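Local coordinates for protein SecB-like chaperone Rv1957 (Mycobacterium tuberculosis, PDB 5MTW) that acts as the chaperone of a toxin-antitoxin-chaperone system, preventing aggregation of the antitoxin HigA1 and being required to neutralise the toxin HigB1, at residues Phe70-Ser75 with Ala130-Thr135; Leu50-Glu55 with Thr161-Ser166; Asp63-Ser68 with Glu120-Glu125; Phe106-Leu111 with Arg145-Asp150. One frame throughout, in Å; residues are numbered along the deposited sequence.

Contact 1 (Phe70-Ser75 with Ala130-Thr135)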
loop_
_atom_site.group_PDB
_atom_site.type_symbol
_atom_site.label_atom_id
_atom_site.label_comp_id
_atom_site.label_asym_id
_atom_site.label_seq_id
_atom_site.Cartn_x
_atom_site.Cartn_y
_atom_site.Cartn_z
ATOM N N PHE A 70 -8.691 18.060 -17.006
ATOM C CA PHE A 70 -8.586 16.826 -17.753
ATOM C C PHE A 70 -8.065 15.656 -16.961
ATOM O O PHE A 70 -7.358 15.804 -15.961
ATOM C CB PHE A 70 -7.756 17.002 -19.006
ATOM C CG PHE A 70 -6.357 17.476 -18.768
ATOM C CD1 PHE A 70 -6.092 18.788 -18.549
ATOM C CD2 PHE A 70 -5.298 16.576 -18.785
ATOM C CE1 PHE A 70 -4.782 19.256 -18.330
ATOM C CE2 PHE A 70 -3.992 17.027 -18.597
ATOM C CZ PHE A 70 -3.746 18.362 -18.364
ATOM N N VAL A 71 -8.348 14.478 -17.487
ATOM C CA VAL A 71 -7.908 13.249 -16.823
ATOM C C VAL A 71 -6.992 12.420 -17.700
ATOM O O VAL A 71 -7.342 12.107 -18.830
ATOM C CB VAL A 71 -9.140 12.372 -16.499
ATOM C CG1 VAL A 71 -8.711 11.035 -15.835
ATOM C CG2 VAL A 71 -10.031 13.128 -15.558
ATOM N N VAL A 72 -5.833 12.065 -17.182
ATOM C CA VAL A 72 -4.908 11.118 -17.836
ATOM C C VAL A 72 -5.133 9.755 -17.247
ATOM O O VAL A 72 -5.104 9.590 -15.987
ATOM C CB VAL A 72 -3.421 11.511 -17.663
ATOM C CG1 VAL A 72 -2.511 10.459 -18.331
ATOM C CG2 VAL A 72 -3.236 12.874 -18.297
ATOM N N ARG A 73 -5.382 8.772 -18.125
ATOM C CA ARG A 73 -5.643 7.402 -17.720
ATOM C C ARG A 73 -4.575 6.501 -18.341
ATOM O O ARG A 73 -4.186 6.672 -19.527
ATOM C CB ARG A 73 -7.054 6.903 -18.184
ATOM C CG ARG A 73 -8.240 7.522 -17.539
ATOM C CD ARG A 73 -9.542 6.828 -17.970
ATOM N NE ARG A 73 -9.993 7.344 -19.253
ATOM C CZ ARG A 73 -10.029 6.651 -20.400
ATOM N NH1 ARG A 73 -9.686 5.360 -20.438
ATOM N NH2 ARG A 73 -10.424 7.281 -21.518
ATOM N N ILE A 74 -4.084 5.577 -17.549
ATOM C CA ILE A 74 -3.242 4.491 -18.076
ATOM C C ILE A 74 -3.848 3.156 -17.682
ATOM O O ILE A 74 -4.060 2.869 -16.477
ATOM C CB ILE A 74 -1.755 4.605 -17.647
ATOM C CG1 ILE A 74 -1.243 5.979 -18.144
ATOM C CG2 ILE A 74 -0.945 3.443 -18.237
ATOM C CD1 ILE A 74 0.098 6.351 -17.632
ATOM N N SER A 75 -4.225 2.441 -18.738
ATOM C CA SER A 75 -4.722 1.045 -18.687
ATOM C C SER A 75 -3.521 0.080 -18.755
ATOM O O SER A 75 -2.584 0.324 -19.527
ATOM C CB SER A 75 -5.713 0.797 -19.858
ATOM O OG SER A 75 -6.254 -0.495 -19.763
ATOM N N ALA A 130 0.148 14.981 -25.998
ATOM C CA ALA A 130 1.593 15.025 -25.746
ATOM C C ALA A 130 1.875 15.103 -24.222
ATOM O O ALA A 130 2.847 14.501 -23.702
ATOM C CB ALA A 130 2.209 16.223 -26.442
ATOM N N TYR A 131 1.042 15.897 -23.539
ATOM C CA TYR A 131 1.228 16.148 -22.106
ATOM C C TYR A 131 0.992 14.877 -21.347
ATOM O O TYR A 131 1.737 14.618 -20.446
ATOM C CB TYR A 131 0.313 17.246 -21.574
ATOM C CG TYR A 131 0.504 17.604 -20.085
ATOM C CD1 TYR A 131 1.541 18.439 -19.664
ATOM C CD2 TYR A 131 -0.326 17.066 -19.117
ATOM C CE1 TYR A 131 1.699 18.789 -18.327
ATOM C CE2 TYR A 131 -0.177 17.376 -17.770
ATOM C CZ TYR A 131 0.820 18.251 -17.370
ATOM O OH TYR A 131 0.952 18.557 -16.039
ATOM N N ALA A 132 -0.039 14.108 -21.753
ATOM C CA ALA A 132 -0.426 12.816 -21.182
ATOM C C ALA A 132 0.665 11.802 -21.374
ATOM O O ALA A 132 0.979 11.011 -20.462
ATOM C CB ALA A 132 -1.722 12.259 -21.784
ATOM N N ALA A 133 1.242 11.838 -22.572
ATOM C CA ALA A 133 2.326 10.919 -22.931
ATOM C C ALA A 133 3.616 11.166 -22.191
ATOM O O ALA A 133 4.502 10.315 -22.171
ATOM C CB ALA A 133 2.577 10.984 -24.453
ATOM N N THR A 134 3.797 12.353 -21.658
ATOM C CA THR A 134 5.016 12.692 -20.976
ATOM C C THR A 134 4.770 12.873 -19.478
ATOM O O THR A 134 4.947 11.932 -18.725
ATOM C CB THR A 134 5.622 13.949 -21.600
ATOM O OG1 THR A 134 4.679 15.008 -21.542
ATOM C CG2 THR A 134 5.990 13.695 -23.125
ATOM N N THR A 135 4.337 14.059 -19.058
ATOM C CA THR A 135 4.161 14.346 -17.644
ATOM C C THR A 135 3.126 13.387 -17.072
ATOM O O THR A 135 3.336 12.840 -16.031
ATOM C CB THR A 135 3.748 15.799 -17.402
ATOM O OG1 THR A 135 4.774 16.690 -17.902
ATOM C CG2 THR A 135 3.532 16.040 -15.951
#
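Val-72 on the strand and Ala-132 on the helix form the closest backbone approach here, their CA atoms only 5.8 Å apart. The close approach is consistent with the small side chain of Ala-132. Both methyls of Val-72 straddle its single methyl: Val-72 CG2 lies 3.9 Å from Ala-132 CB, and Val-72 CG1 lies 4.0 Å from that same CB. With CG1 anti to the backbone N (chi1 178°), the valine presents the two branches together to the helix.

One helix position earlier, Tyr-131 brings its ring across the end of Phe-70, the two side chains crossing at about a right angle. Phe-70 offers the CE2-CZ side of its ring, and Tyr-131 CD2 sits 3.7 Å from Phe-70 CE2, close to the phenylalanine plane. The two planes are almost perpendicular, at 80°, but the pair is oblique, with centroids 5.7 Å apart. Phe-112 of strand 99-114 joins these rings, meeting Tyr-131 edge-to-face. Ile-164 of a second subunit packs against Tyr-131.

No hydrogen bond crosses the interface, so it rests on apolar packing. Val-71, between the two strand residues used here, instead packs against the bound peptide. A long helix covering one face of a four-stranded antiparallel sheet is the build of the SecB fold.

Contact 2 (Leu50-Glu55 with Thr161-Ser166)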
loop_
_atom_site.group_PDB
_atom_site.type_symbol
_atom_site.label_atom_id
_atom_site.label_comp_id
_atom_site.label_asym_id
_atom_site.label_seq_id
_atom_site.Cartn_x
_atom_site.Cartn_y
_atom_site.Cartn_z
ATOM N N LEU A 50 10.876 -17.438 -13.744
ATOM C CA LEU A 50 9.614 -16.674 -13.690
ATOM C C LEU A 50 9.763 -15.321 -14.410
ATOM O O LEU A 50 10.807 -14.620 -14.317
ATOM C CB LEU A 50 9.061 -16.718 -12.247
ATOM C CG LEU A 50 8.191 -15.669 -11.653
ATOM C CD1 LEU A 50 7.667 -16.004 -10.266
ATOM C CD2 LEU A 50 9.156 -14.531 -11.534
ATOM N N THR A 51 8.780 -15.002 -15.241
ATOM C CA THR A 51 8.856 -13.760 -15.967
ATOM C C THR A 51 7.498 -12.973 -16.045
ATOM O O THR A 51 6.516 -13.393 -15.516
ATOM C CB THR A 51 9.453 -13.970 -17.385
ATOM O OG1 THR A 51 9.916 -12.706 -17.879
ATOM C CG2 THR A 51 8.416 -14.595 -18.337
ATOM N N TYR A 52 7.504 -11.837 -16.713
ATOM C CA TYR A 52 6.286 -11.050 -16.860
ATOM C C TYR A 52 6.235 -10.216 -18.088
ATOM O O TYR A 52 7.246 -9.826 -18.585
ATOM C CB TYR A 52 6.120 -10.195 -15.603
ATOM C CG TYR A 52 7.071 -9.051 -15.530
ATOM C CD1 TYR A 52 8.337 -9.217 -15.050
ATOM C CD2 TYR A 52 6.670 -7.773 -15.959
ATOM C CE1 TYR A 52 9.216 -8.169 -15.031
ATOM C CE2 TYR A 52 7.519 -6.692 -15.889
ATOM C CZ TYR A 52 8.786 -6.897 -15.410
ATOM O OH TYR A 52 9.639 -5.864 -15.319
ATOM N N ASP A 53 5.028 -9.926 -18.511
ATOM C CA ASP A 53 4.727 -8.994 -19.594
ATOM C C ASP A 53 3.838 -7.903 -19.024
ATOM O O ASP A 53 2.963 -8.198 -18.186
ATOM C CB ASP A 53 3.881 -9.629 -20.704
ATOM C CG ASP A 53 4.545 -10.759 -21.388
ATOM O OD1 ASP A 53 5.768 -10.926 -21.273
ATOM O OD2 ASP A 53 3.824 -11.496 -22.070
ATOM N N LEU A 54 4.072 -6.665 -19.436
ATOM C CA LEU A 54 3.270 -5.493 -18.962
ATOM C C LEU A 54 3.004 -4.507 -20.113
ATOM O O LEU A 54 3.907 -3.859 -20.592
ATOM C CB LEU A 54 3.949 -4.784 -17.800
ATOM C CG LEU A 54 3.147 -3.639 -17.147
ATOM C CD1 LEU A 54 1.728 -3.984 -16.766
ATOM C CD2 LEU A 54 3.868 -3.033 -15.931
ATOM N N GLU A 55 1.757 -4.422 -20.535
ATOM C CA GLU A 55 1.320 -3.622 -21.672
ATOM C C GLU A 55 0.646 -2.421 -20.977
ATOM O O GLU A 55 -0.111 -2.638 -20.018
ATOM C CB GLU A 55 0.265 -4.360 -22.479
ATOM C CG GLU A 55 -0.226 -3.540 -23.660
ATOM C CD GLU A 55 -1.380 -4.172 -24.414
ATOM O OE1 GLU A 55 -1.905 -5.208 -23.941
ATOM O OE2 GLU A 55 -1.749 -3.630 -25.490
ATOM N N THR A 161 8.707 -6.086 -8.376
ATOM C CA THR A 161 9.019 -4.653 -8.345
ATOM C C THR A 161 9.423 -4.163 -9.746
ATOM O O THR A 161 10.496 -4.505 -10.239
ATOM C CB THR A 161 10.132 -4.354 -7.279
ATOM O OG1 THR A 161 9.654 -4.750 -6.010
ATOM C CG2 THR A 161 10.454 -2.929 -7.224
ATOM N N LEU A 162 8.551 -3.406 -10.403
ATOM C CA LEU A 162 8.859 -2.930 -11.743
ATOM C C LEU A 162 10.135 -2.068 -11.711
ATOM O O LEU A 162 10.517 -1.481 -10.648
ATOM C CB LEU A 162 7.675 -2.170 -12.342
ATOM C CG LEU A 162 6.385 -2.932 -12.423
ATOM C CD1 LEU A 162 5.340 -1.961 -13.070
ATOM C CD2 LEU A 162 6.614 -4.246 -13.228
ATOM N N GLU A 163 10.773 -2.028 -12.858
ATOM C CA GLU A 163 11.947 -1.189 -13.069
ATOM C C GLU A 163 11.605 0.316 -12.964
ATOM O O GLU A 163 10.485 0.787 -13.293
ATOM C CB GLU A 163 12.573 -1.452 -14.444
ATOM C CG GLU A 163 12.552 -2.919 -14.847
ATOM C CD GLU A 163 11.298 -3.331 -15.712
ATOM O OE1 GLU A 163 10.035 -3.258 -15.299
ATOM O OE2 GLU A 163 11.626 -3.762 -16.861
ATOM N N ILE A 164 12.559 1.068 -12.466
ATOM C CA ILE A 164 12.466 2.515 -12.519
ATOM C C ILE A 164 12.563 3.009 -13.998
ATOM O O ILE A 164 13.534 2.765 -14.665
ATOM C CB ILE A 164 13.573 3.161 -11.619
ATOM C CG1 ILE A 164 13.453 2.630 -10.191
ATOM C CG2 ILE A 164 13.406 4.643 -11.643
ATOM C CD1 ILE A 164 12.106 2.943 -9.515
ATOM N N LEU A 165 11.519 3.618 -14.543
ATOM C CA LEU A 165 11.570 4.061 -15.940
ATOM C C LEU A 165 12.328 5.366 -16.079
ATOM O O LEU A 165 11.997 6.314 -15.367
ATOM C CB LEU A 165 10.146 4.177 -16.525
ATOM C CG LEU A 165 9.589 2.750 -16.719
ATOM C CD1 LEU A 165 8.327 2.699 -17.583
ATOM C CD2 LEU A 165 10.647 1.752 -17.247
ATOM N N SER A 166 13.350 5.387 -16.972
ATOM C CA SER A 166 14.043 6.624 -17.414
ATOM C C SER A 166 13.137 7.633 -18.129
ATOM O O SER A 166 12.386 7.275 -18.992
ATOM C CB SER A 166 15.164 6.306 -18.427
ATOM O OG SER A 166 16.441 6.220 -17.828
#
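A mixed contact, one hydrogen bond beside a small apolar patch, ties Tyr-52 and Leu-54 on strand 50-62 to Leu-162 and Glu-163 in the extended segment that follows helix 125-154. The backbones stay well apart, 9.5 Å between the CA atoms of Leu-54 and Leu-162, and side chains bridge the gap. Tyr-52 reaches furthest. Its CG lies between the backbone N and the carbonyl carbon (chi1 73°), and the ring extends toward the loop. There Tyr-52 OH donates to Glu-163 OE1 over 2.6 Å. OE1 lies near the plane of the ring, yet the hydroxyl meets the carboxylate from above, 65° out of its plane. The other oxygen, Glu-163 OE2, is 3.3 Å from Tyr-52 OH at too poor an angle to bond. A bend at chi2 of Glu-163 turns its carboxylate back to the tyrosine.

Beside this bond Leu-162 divides its two methyls between the strand residues. Leu-162 CD2 touches Tyr-52 CE2 at 3.7 Å, while Leu-162 CD1 presses on Leu-54 CD2 at 3.4 Å, tighter than ordinary carbon contact.

Tyr-52 also packs on an aromatic side chain of the bound peptide. Around the contact, Leu-54 rests on Cys-76 and Leu-78 of the neighbouring strand 69-82, and Leu-162 lies against Tyr-141 of helix 125-154, whose hydroxyl also bonds to Glu-163 O.

Contact 3 (Asp63-Ser68 with Glu120-Glu125)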
loop_
_atom_site.group_PDB
_atom_site.type_symbol
_atom_site.label_atom_id
_atom_site.label_comp_id
_atom_site.label_asym_id
_atom_site.label_seq_id
_atom_site.Cartn_x
_atom_site.Cartn_y
_atom_site.Cartn_z
ATOM N N ASP A 63 -12.500 18.140 -22.133
ATOM C CA ASP A 63 -13.537 18.833 -22.924
ATOM C C ASP A 63 -13.270 20.276 -22.648
ATOM O O ASP A 63 -13.923 20.849 -21.822
ATOM C CB ASP A 63 -14.935 18.471 -22.444
ATOM C CG ASP A 63 -16.089 19.241 -23.233
ATOM O OD1 ASP A 63 -15.905 20.078 -24.216
ATOM O OD2 ASP A 63 -17.216 18.976 -22.784
ATOM N N PRO A 64 -12.224 20.806 -23.277
ATOM C CA PRO A 64 -11.642 22.070 -22.844
ATOM C C PRO A 64 -12.499 23.314 -23.041
ATOM O O PRO A 64 -12.244 24.332 -22.387
ATOM C CB PRO A 64 -10.316 22.166 -23.625
ATOM C CG PRO A 64 -10.272 21.010 -24.557
ATOM C CD PRO A 64 -11.401 20.087 -24.256
ATOM N N ALA A 65 -13.527 23.250 -23.880
ATOM C CA ALA A 65 -14.426 24.387 -24.018
ATOM C C ALA A 65 -15.390 24.527 -22.823
ATOM O O ALA A 65 -15.901 25.604 -22.575
ATOM C CB ALA A 65 -15.178 24.312 -25.337
ATOM N N THR A 66 -15.619 23.454 -22.074
ATOM C CA THR A 66 -16.582 23.487 -20.956
ATOM C C THR A 66 -15.937 23.514 -19.603
ATOM O O THR A 66 -16.501 24.054 -18.674
ATOM C CB THR A 66 -17.364 22.205 -20.829
ATOM O OG1 THR A 66 -17.325 21.520 -22.065
ATOM C CG2 THR A 66 -18.762 22.471 -20.357
ATOM N N ILE A 67 -14.833 22.784 -19.467
ATOM C CA ILE A 67 -14.112 22.767 -18.213
ATOM C C ILE A 67 -12.647 22.737 -18.476
ATOM O O ILE A 67 -12.153 22.165 -19.496
ATOM C CB ILE A 67 -14.495 21.629 -17.240
ATOM C CG1 ILE A 67 -14.400 20.246 -17.873
ATOM C CG2 ILE A 67 -15.849 21.889 -16.587
ATOM C CD1 ILE A 67 -14.499 19.139 -16.824
ATOM N N SER A 68 -11.949 23.379 -17.562
ATOM C CA SER A 68 -10.527 23.517 -17.722
ATOM C C SER A 68 -9.877 22.406 -16.838
ATOM O O SER A 68 -8.999 22.679 -16.035
ATOM C CB SER A 68 -10.108 24.941 -17.313
ATOM O OG SER A 68 -10.336 25.130 -15.939
ATOM N N GLU A 120 -6.857 33.988 -24.057
ATOM C CA GLU A 120 -5.866 32.929 -24.135
ATOM C C GLU A 120 -6.576 31.643 -24.572
ATOM O O GLU A 120 -7.716 31.388 -24.227
ATOM C CB GLU A 120 -5.082 32.779 -22.817
ATOM C CG GLU A 120 -4.367 31.446 -22.665
ATOM C CD GLU A 120 -2.892 31.579 -22.406
ATOM O OE1 GLU A 120 -2.137 31.579 -23.399
ATOM O OE2 GLU A 120 -2.489 31.638 -21.233
ATOM N N ASP A 121 -5.871 30.849 -25.351
ATOM C CA ASP A 121 -6.456 29.831 -26.207
ATOM C C ASP A 121 -6.602 28.390 -25.581
ATOM O O ASP A 121 -5.636 27.865 -25.032
ATOM C CB ASP A 121 -5.521 29.794 -27.412
ATOM C CG ASP A 121 -6.078 29.055 -28.555
ATOM O OD1 ASP A 121 -6.222 27.826 -28.400
ATOM O OD2 ASP A 121 -6.341 29.699 -29.601
ATOM N N ASP A 122 -7.780 27.754 -25.702
ATOM C CA ASP A 122 -7.983 26.359 -25.237
ATOM C C ASP A 122 -6.883 25.359 -25.716
ATOM O O ASP A 122 -6.411 25.413 -26.854
ATOM C CB ASP A 122 -9.332 25.802 -25.719
ATOM C CG ASP A 122 -10.501 26.323 -24.939
ATOM O OD1 ASP A 122 -10.295 27.033 -23.972
ATOM O OD2 ASP A 122 -11.655 26.009 -25.273
ATOM N N PRO A 123 -6.486 24.427 -24.842
ATOM C CA PRO A 123 -5.600 23.354 -25.297
ATOM C C PRO A 123 -6.252 22.456 -26.384
ATOM O O PRO A 123 -7.450 22.126 -26.297
ATOM C CB PRO A 123 -5.337 22.557 -24.026
ATOM C CG PRO A 123 -5.557 23.530 -22.901
ATOM C CD PRO A 123 -6.552 24.541 -23.377
ATOM N N THR A 124 -5.480 22.073 -27.398
ATOM C CA THR A 124 -5.969 21.155 -28.445
ATOM C C THR A 124 -5.677 19.664 -28.099
ATOM O O THR A 124 -4.878 19.383 -27.188
ATOM C CB THR A 124 -5.288 21.474 -29.774
ATOM O OG1 THR A 124 -3.882 21.249 -29.637
ATOM C CG2 THR A 124 -5.554 22.923 -30.190
ATOM N N GLU A 125 -6.329 18.751 -28.833
ATOM C CA GLU A 125 -6.151 17.313 -28.702
ATOM C C GLU A 125 -4.695 16.860 -28.787
ATOM O O GLU A 125 -4.301 15.947 -28.071
ATOM C CB GLU A 125 -7.056 16.563 -29.684
ATOM C CG GLU A 125 -6.701 15.100 -29.944
ATOM C CD GLU A 125 -7.736 14.411 -30.818
ATOM O OE1 GLU A 125 -8.418 15.114 -31.598
ATOM O OE2 GLU A 125 -7.875 13.171 -30.721
#
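The two backbones come closest at Pro-64 and Asp-122, whose CA atoms are 6.1 Å apart, where the turn of the hairpin formed by strands 50-62 and 69-82 meets the segment leading into helix 125-154. Pro-64 and Ala-65 hold the central positions of a type I beta turn, in which Asp-63 O accepts from Thr-66 N at 3.1 Å and also from Ile-67 N. The facing segment runs extended through Asp-122 and Pro-123 to Thr-124, the N-cap residue of the helix.

Pro-64 and Asp-122 carry most of the contact. The CG of Asp-122 is anti to the carbonyl carbon (chi1 -76°), which directs the carboxylate at the Pro-64/Ala-65 peptide. Asp-122 OD2 rests 3.4 Å from Ala-65 CA. It is equally near Pro-64 O, but both oxygens are acceptors and no hydrogen bond forms; the carboxylate and the electron-rich carbonyl oxygen would probably repel each other mildly.

The proline rings touch only loosely, with 4.5 Å between Pro-64 CB and Pro-123 CD, and Tyr-114 of strand 99-114 packs against both. Pro-123 also touches Leu-22 of helix 20-25. Asp-63 and Ile-67 each pack on an apolar side chain of the bound peptide. The ring of Pro-64 comes closer to the backbone of Pro-123: Pro-64 CG lies 3.5 Å from Pro-123 O.

Contact 4 (Phe106-Leu111 with Arg145-Asp150)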
loop_
_atom_site.group_PDB
_atom_site.type_symbol
_atom_site.label_atom_id
_atom_site.label_comp_id
_atom_site.label_asym_id
_atom_site.label_seq_id
_atom_site.Cartn_x
_atom_site.Cartn_y
_atom_site.Cartn_z
ATOM N N PHE A 106 -5.776 -3.474 -14.856
ATOM C CA PHE A 106 -6.185 -2.372 -14.038
ATOM C C PHE A 106 -5.951 -1.020 -14.722
ATOM O O PHE A 106 -5.139 -0.905 -15.651
ATOM C CB PHE A 106 -5.480 -2.483 -12.665
ATOM C CG PHE A 106 -3.990 -2.413 -12.738
ATOM C CD1 PHE A 106 -3.246 -3.533 -13.012
ATOM C CD2 PHE A 106 -3.352 -1.230 -12.604
ATOM C CE1 PHE A 106 -1.825 -3.498 -13.089
ATOM C CE2 PHE A 106 -1.962 -1.128 -12.689
ATOM C CZ PHE A 106 -1.183 -2.278 -12.919
ATOM N N GLU A 107 -6.559 0.036 -14.194
ATOM C CA GLU A 107 -6.364 1.329 -14.779
ATOM C C GLU A 107 -6.350 2.467 -13.740
ATOM O O GLU A 107 -7.173 2.441 -12.833
ATOM C CB GLU A 107 -7.543 1.611 -15.722
ATOM C CG GLU A 107 -7.373 2.860 -16.540
ATOM C CD GLU A 107 -8.565 3.089 -17.489
ATOM O OE1 GLU A 107 -9.626 2.496 -17.299
ATOM O OE2 GLU A 107 -8.393 3.847 -18.472
ATOM N N PHE A 108 -5.313 3.292 -13.794
ATOM C CA PHE A 108 -5.141 4.425 -12.953
ATOM C C PHE A 108 -5.539 5.717 -13.703
ATOM O O PHE A 108 -5.453 5.830 -14.953
ATOM C CB PHE A 108 -3.671 4.508 -12.429
ATOM C CG PHE A 108 -3.428 3.658 -11.170
ATOM C CD1 PHE A 108 -3.670 4.193 -9.911
ATOM C CD2 PHE A 108 -2.997 2.313 -11.241
ATOM C CE1 PHE A 108 -3.508 3.412 -8.731
ATOM C CE2 PHE A 108 -2.830 1.544 -10.094
ATOM C CZ PHE A 108 -3.010 2.118 -8.841
ATOM N N ALA A 109 -5.953 6.704 -12.919
ATOM C CA ALA A 109 -6.288 7.992 -13.402
ATOM C C ALA A 109 -5.651 9.073 -12.599
ATOM O O ALA A 109 -5.647 8.933 -11.384
ATOM C CB ALA A 109 -7.750 8.214 -13.232
ATOM N N ALA A 110 -5.162 10.090 -13.298
ATOM C CA ALA A 110 -4.675 11.345 -12.776
ATOM C C ALA A 110 -5.515 12.593 -13.283
ATOM O O ALA A 110 -5.775 12.797 -14.495
ATOM C CB ALA A 110 -3.170 11.497 -13.053
ATOM N N LEU A 111 -5.905 13.414 -12.325
ATOM C CA LEU A 111 -6.784 14.589 -12.542
ATOM C C LEU A 111 -5.887 15.858 -12.554
ATOM O O LEU A 111 -5.079 16.027 -11.667
ATOM C CB LEU A 111 -7.758 14.714 -11.390
ATOM C CG LEU A 111 -8.722 15.942 -11.411
ATOM C CD1 LEU A 111 -9.513 15.948 -12.720
ATOM C CD2 LEU A 111 -9.651 15.964 -10.218
ATOM N N ARG A 145 3.593 1.026 -10.349
ATOM C CA ARG A 145 4.610 0.144 -9.793
ATOM C C ARG A 145 4.273 -0.297 -8.344
ATOM O O ARG A 145 4.442 -1.450 -7.962
ATOM C CB ARG A 145 5.945 0.925 -9.799
ATOM C CG ARG A 145 7.088 0.233 -9.087
ATOM C CD ARG A 145 8.405 0.987 -9.479
ATOM N NE ARG A 145 9.621 0.475 -8.787
ATOM C CZ ARG A 145 10.043 0.869 -7.600
ATOM N NH1 ARG A 145 9.361 1.748 -6.870
ATOM N NH2 ARG A 145 11.141 0.378 -7.093
ATOM N N GLU A 146 3.788 0.647 -7.538
ATOM C CA GLU A 146 3.437 0.332 -6.167
ATOM C C GLU A 146 2.251 -0.659 -6.138
ATOM O O GLU A 146 2.191 -1.558 -5.317
ATOM C CB GLU A 146 3.109 1.561 -5.334
ATOM C CG GLU A 146 2.816 1.235 -3.865
ATOM C CD GLU A 146 1.376 0.786 -3.603
ATOM O OE1 GLU A 146 0.483 1.119 -4.401
ATOM O OE2 GLU A 146 1.102 0.082 -2.587
ATOM N N TYR A 147 1.319 -0.485 -7.065
ATOM C CA TYR A 147 0.185 -1.345 -7.099
ATOM C C TYR A 147 0.550 -2.798 -7.477
ATOM O O TYR A 147 -0.010 -3.759 -6.933
ATOM C CB TYR A 147 -0.921 -0.718 -8.053
ATOM C CG TYR A 147 -2.142 -1.523 -7.989
ATOM C CD1 TYR A 147 -2.896 -1.591 -6.809
ATOM C CD2 TYR A 147 -2.578 -2.257 -9.069
ATOM C CE1 TYR A 147 -4.032 -2.397 -6.712
ATOM C CE2 TYR A 147 -3.694 -3.043 -8.986
ATOM C CZ TYR A 147 -4.420 -3.119 -7.796
ATOM O OH TYR A 147 -5.516 -4.015 -7.768
ATOM N N VAL A 148 1.466 -2.946 -8.443
ATOM C CA VAL A 148 1.932 -4.227 -8.842
ATOM C C VAL A 148 2.640 -4.948 -7.687
ATOM O O VAL A 148 2.469 -6.105 -7.488
ATOM C CB VAL A 148 2.720 -4.168 -10.137
ATOM C CG1 VAL A 148 3.390 -5.481 -10.457
ATOM C CG2 VAL A 148 1.796 -3.811 -11.326
ATOM N N TYR A 149 3.403 -4.170 -6.922
ATOM C CA TYR A 149 4.171 -4.707 -5.825
ATOM C C TYR A 149 3.183 -5.179 -4.746
ATOM O O TYR A 149 3.333 -6.233 -4.161
ATOM C CB TYR A 149 5.132 -3.639 -5.268
ATOM C CG TYR A 149 5.785 -4.060 -3.992
ATOM C CD1 TYR A 149 6.887 -4.894 -3.982
ATOM C CD2 TYR A 149 5.308 -3.615 -2.777
ATOM C CE1 TYR A 149 7.501 -5.216 -2.806
ATOM C CE2 TYR A 149 5.906 -3.955 -1.586
ATOM C CZ TYR A 149 7.011 -4.769 -1.599
ATOM O OH TYR A 149 7.628 -5.128 -0.384
ATOM N N ASP A 150 2.154 -4.371 -4.499
ATOM C CA ASP A 150 1.174 -4.682 -3.437
ATOM C C ASP A 150 0.350 -5.920 -3.827
ATOM O O ASP A 150 0.160 -6.825 -3.031
ATOM C CB ASP A 150 0.315 -3.502 -3.141
ATOM C CG ASP A 150 -0.889 -3.825 -2.206
ATOM O OD1 ASP A 150 -1.894 -4.310 -2.704
ATOM O OD2 ASP A 150 -0.827 -3.669 -0.992
#
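Tyr-147 meets two phenylalanines of the strand, each in a different way. Toward Phe-106 it presents an edge: Tyr-147 CD2 stands 3.7 Å above the plane of the Phe-106 ring, over its centre, in an edge-to-face pair with planes at 62° and centroids 5.0 Å apart. Toward Phe-108 the roles reverse. Phe-108 turns its own CE2-CZ edge to the tyrosine face in an offset edge-to-face pair, planes at 72°, and the same edge reaches the root of the side chain, with Phe-108 CE2 3.6 Å from Tyr-147 CB.

A chi1 of 62° swings the Phe-106 ring over toward the helix. Its far end extends to the next helix residue, where Phe-106 CZ lies 3.7 Å from Val-148 CG2.

Leu-140 and Ile-144, further back on helix 125-154, pack on Phe-108, and Ile-144 also touches Phe-106. Arg-154 of another subunit packs on Tyr-147.

No hydrogen bond joins the two segments, so this aromatic cluster between sheet and helix holds by dispersion and the weak electrostatics of edge-to-face rings. The tyrosine's polar end is satisfied separately, through a hydrogen bond between its OH and Thr-36 OG1 on strand 26-40.

Contacts 1 and 4 both lie between the sheet and helix 125-154, centres about 14 Å apart. Their neighbouring strands are joined by Val-72 O with Ala-110 N at 2.7 Å and by the salt bridge of Arg-73 NH1 with Glu-107 OE2. Contact 2, centred about 13 Å from contact 4, is connected to it where Arg-145 NE probably bonds Leu-162 O at 2.8 Å. Contact 3 closes the far end of the chain, about 35 Å from contact 2 between centres, and its segment 63-68 precedes strand 69-82, which carries contact 1. The bound peptide reaches residues of all four contacts, whereas other subunits meet contacts 1, 2 and 4.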